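Local coordinates for PGRP-Hd - Peptidoglycan recognition protein homologue (Alvinella pompejana, PDB 3EP1) that probably recognises bacterial peptidoglycan in innate immunity, as a homologue of the peptidoglycan recognition proteins with an amidase-like fold, at residues N81-Q86 with G112-G117. Numbering follows the deposited sequence.
Sequences NFLIDQ and GVAVIG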
ATOM      1  N   ASN A  81      -7.783 -13.831  -3.021  1.00 13.40           N
ATOM      2  CA  ASN A  81      -7.762 -12.398  -3.317  1.00 14.09           C
ATOM      3  C   ASN A  81      -6.374 -11.995  -3.810  1.00 14.34           C
ATOM      4  O   ASN A  81      -6.239 -11.076  -4.615  1.00 14.57           O
ATOM      5  CB  ASN A  81      -8.093 -11.594  -2.058  1.00 15.96           C
ATOM      6  CG  ASN A  81      -9.532 -11.740  -1.635  1.00 16.98           C
ATOM      7  OD1 ASN A  81     -10.414 -11.067  -2.164  1.00 22.61           O
ATOM      8  ND2 ASN A  81      -9.784 -12.630  -0.685  1.00 14.42           N
ATOM      9  N   PHE A  82      -5.359 -12.687  -3.297  1.00 13.85           N
ATOM     10  CA  PHE A  82      -3.963 -12.451  -3.647  1.00 12.77           C
ATOM     11  C   PHE A  82      -3.148 -13.722  -3.446  1.00 12.43           C
ATOM     12  O   PHE A  82      -3.547 -14.614  -2.704  1.00 12.59           O
ATOM     13  CB  PHE A  82      -3.341 -11.363  -2.765  1.00 13.45           C
ATOM     14  CG  PHE A  82      -3.951 -10.004  -2.939  1.00 14.42           C
ATOM     15  CD1 PHE A  82      -4.941  -9.558  -2.073  1.00 15.14           C
ATOM     16  CD2 PHE A  82      -3.541  -9.176  -3.978  1.00 13.01           C
ATOM     17  CE1 PHE A  82      -5.515  -8.308  -2.240  1.00 14.24           C
ATOM     18  CE2 PHE A  82      -4.106  -7.927  -4.154  1.00 13.78           C
ATOM     19  CZ  PHE A  82      -5.100  -7.492  -3.281  1.00 15.22           C
ATOM     20  N   LEU A  83      -1.994 -13.787  -4.100  1.00 12.58           N
ATOM     21  CA  LEU A  83      -1.096 -14.927  -3.974  1.00 13.81           C
ATOM     22  C   LEU A  83       0.324 -14.369  -3.928  1.00 14.80           C
ATOM     23  O   LEU A  83       0.617 -13.366  -4.567  1.00 17.90           O
ATOM     24  CB  LEU A  83      -1.256 -15.889  -5.155  1.00 13.18           C
ATOM     25  CG  LEU A  83      -2.646 -16.460  -5.453  1.00 14.58           C
ATOM     26  CD1 LEU A  83      -3.429 -15.477  -6.307  1.00 16.01           C
ATOM     27  CD2 LEU A  83      -2.512 -17.787  -6.188  1.00 16.39           C
ATOM     28  N   ILE A  84       1.201 -15.029  -3.181  1.00 16.04           N
ATOM     29  CA  ILE A  84       2.578 -14.571  -3.014  1.00 16.29           C
ATOM     30  C   ILE A  84       3.573 -15.716  -3.223  1.00 18.82           C
ATOM     31  O   ILE A  84       3.396 -16.789  -2.653  1.00 19.87           O
ATOM     32  CB  ILE A  84       2.760 -13.995  -1.579  1.00 17.12           C
ATOM     33  CG1 ILE A  84       1.652 -12.971  -1.292  1.00 17.95           C
ATOM     34  CG2 ILE A  84       4.148 -13.395  -1.416  1.00 15.93           C
ATOM     35  CD1 ILE A  84       1.671 -12.376   0.105  1.00 17.92           C
ATOM     36  N   ASP A  85       4.603 -15.506  -4.043  1.00 20.54           N
ATOM     37  CA  ASP A  85       5.592 -16.562  -4.261  1.00 23.48           C
ATOM     38  C   ASP A  85       6.798 -16.389  -3.341  1.00 24.02           C
ATOM     39  O   ASP A  85       6.911 -15.393  -2.633  1.00 22.93           O
ATOM     40  CB  ASP A  85       6.043 -16.644  -5.736  1.00 23.37           C
ATOM     41  CG  ASP A  85       6.787 -15.406  -6.211  1.00 25.91           C
ATOM     42  OD1 ASP A  85       7.351 -14.666  -5.376  1.00 25.68           O
ATOM     43  OD2 ASP A  85       6.824 -15.190  -7.443  1.00 27.62           O
ATOM     44  N   GLN A  86       7.705 -17.358  -3.370  1.00 25.93           N
ATOM     45  CA  GLN A  86       8.876 -17.350  -2.494  1.00 27.74           C
ATOM     46  C   GLN A  86       9.916 -16.257  -2.723  1.00 28.57           C
ATOM     47  O   GLN A  86      10.817 -16.061  -1.896  1.00 27.06           O
ATOM     48  CB  GLN A  86       9.506 -18.745  -2.515  1.00 29.23           C
ATOM     49  CG  GLN A  86       8.489 -19.805  -2.072  1.00 32.90           C
ATOM     50  CD  GLN A  86       9.019 -21.221  -2.106  1.00 35.50           C
ATOM     51  OE1 GLN A  86       9.561 -21.664  -3.118  1.00 40.21           O
ATOM     52  NE2 GLN A  86       8.858 -21.949  -1.000  1.00 35.83           N
ATOM     53  N   GLY A 112      -8.385 -13.656   1.357  1.00 14.58           N
ATOM     54  CA  GLY A 112      -7.720 -14.938   1.278  1.00 15.42           C
ATOM     55  C   GLY A 112      -6.414 -14.777   0.534  1.00 14.79           C
ATOM     56  O   GLY A 112      -6.391 -14.282  -0.586  1.00 14.86           O
ATOM     57  N   VAL A 113      -5.323 -15.178   1.170  1.00 15.09           N
ATOM     58  CA  VAL A 113      -4.014 -15.076   0.559  1.00 14.84           C
ATOM     59  C   VAL A 113      -3.383 -16.457   0.476  1.00 14.21           C
ATOM     60  O   VAL A 113      -3.255 -17.150   1.476  1.00 14.59           O
ATOM     61  CB  VAL A 113      -3.071 -14.163   1.370  1.00 14.50           C
ATOM     62  CG1 VAL A 113      -1.722 -14.077   0.677  1.00 19.48           C
ATOM     63  CG2 VAL A 113      -3.665 -12.777   1.528  1.00 15.06           C
ATOM     64  N   ALA A 114      -3.001 -16.858  -0.725  1.00 15.52           N
ATOM     65  CA  ALA A 114      -2.364 -18.152  -0.915  1.00 16.64           C
ATOM     66  C   ALA A 114      -0.864 -17.935  -1.008  1.00 17.26           C
ATOM     67  O   ALA A 114      -0.415 -16.999  -1.672  1.00 17.51           O
ATOM     68  CB  ALA A 114      -2.862 -18.807  -2.191  1.00 14.54           C
ATOM     69  N   VAL A 115      -0.095 -18.779  -0.321  1.00 18.20           N
ATOM     70  CA  VAL A 115       1.362 -18.694  -0.375  1.00 19.46           C
ATOM     71  C   VAL A 115       1.825 -19.889  -1.206  1.00 20.60           C
ATOM     72  O   VAL A 115       1.557 -21.049  -0.878  1.00 21.18           O
ATOM     73  CB  VAL A 115       2.000 -18.692   1.043  1.00 19.61           C
ATOM     74  CG1 VAL A 115       1.611 -17.411   1.761  1.00 18.38           C
ATOM     75  CG2 VAL A 115       1.557 -19.909   1.844  1.00 17.52           C
ATOM     76  N   ILE A 116       2.512 -19.585  -2.298  1.00 20.61           N
ATOM     77  CA  ILE A 116       2.949 -20.598  -3.236  1.00 20.36           C
ATOM     78  C   ILE A 116       4.090 -21.497  -2.792  1.00 21.65           C
ATOM     79  O   ILE A 116       5.249 -21.104  -2.813  1.00 21.39           O
ATOM     80  CB  ILE A 116       3.287 -19.936  -4.584  1.00 18.51           C
ATOM     81  CG1 ILE A 116       2.112 -19.046  -5.017  1.00 18.33           C
ATOM     82  CG2 ILE A 116       3.557 -20.997  -5.627  1.00 20.62           C
ATOM     83  CD1 ILE A 116       2.312 -18.292  -6.320  1.00 14.72           C
ATOM     84  N   GLY A 117       3.744 -22.720  -2.405  1.00 23.87           N
ATOM     85  CA  GLY A 117       4.746 -23.672  -1.964  1.00 24.59           C
ATOM     86  C   GLY A 117       4.260 -24.603  -0.872  1.00 24.57           C
ATOM     87  O   GLY A 117       3.065 -24.656  -0.582  1.00 23.26           O
TER
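F82, L83 and I84 pair in register with V113, A114 and V115 as neighbouring parallel strands in the central mixed β-sheet of the amidase-like PGRP fold. The ladder alternates from strand to strand: A114 N donates to F82 O at 3.0 Å, I84 N to A114 O, and I116 N to I84 O, the last the straightest, with 171° at the hydrogen. F82 O and A114 O each also receive a CA-H...O contact, from V113 and L83. Packing is tight on both faces of this ladder. On one, the I84 and V113 side chains cross obliquely and meet through I84 CD1 and V113 CG1, 3.8 Å apart; CG1 of V113 stands anti to its backbone N (chi1 -179°), beside the F82 carbonyl. Helix 126-141 covers this face, touching F82, I84 and V113. On the other, the isobutyl group of L83 lies against the A114 methyl, CG to CB 4.0 Å, with L66 of helix 59-72 touching L83. The 81 end is gripped by G112 O, which accepts a 2.8 Å bond from N81 N and a weak one from F82 N, while the N81 side chain lies against the G112 backbone and H102. An alanine at N81 would probably keep the backbone bond but leave a gap beside G112 and H102 where the amide group had packed. The Q86 end is looser and partly exposed: past I116, whose CD1 reaches D85 CB, the two segments share no further backbone bond. The D85 carboxylate turns instead to the backbone N of D87 and V89 and to Y91 OH. Beyond it, the extended Q86 side chain passes I116, its CG 3.6 Å from I116 O.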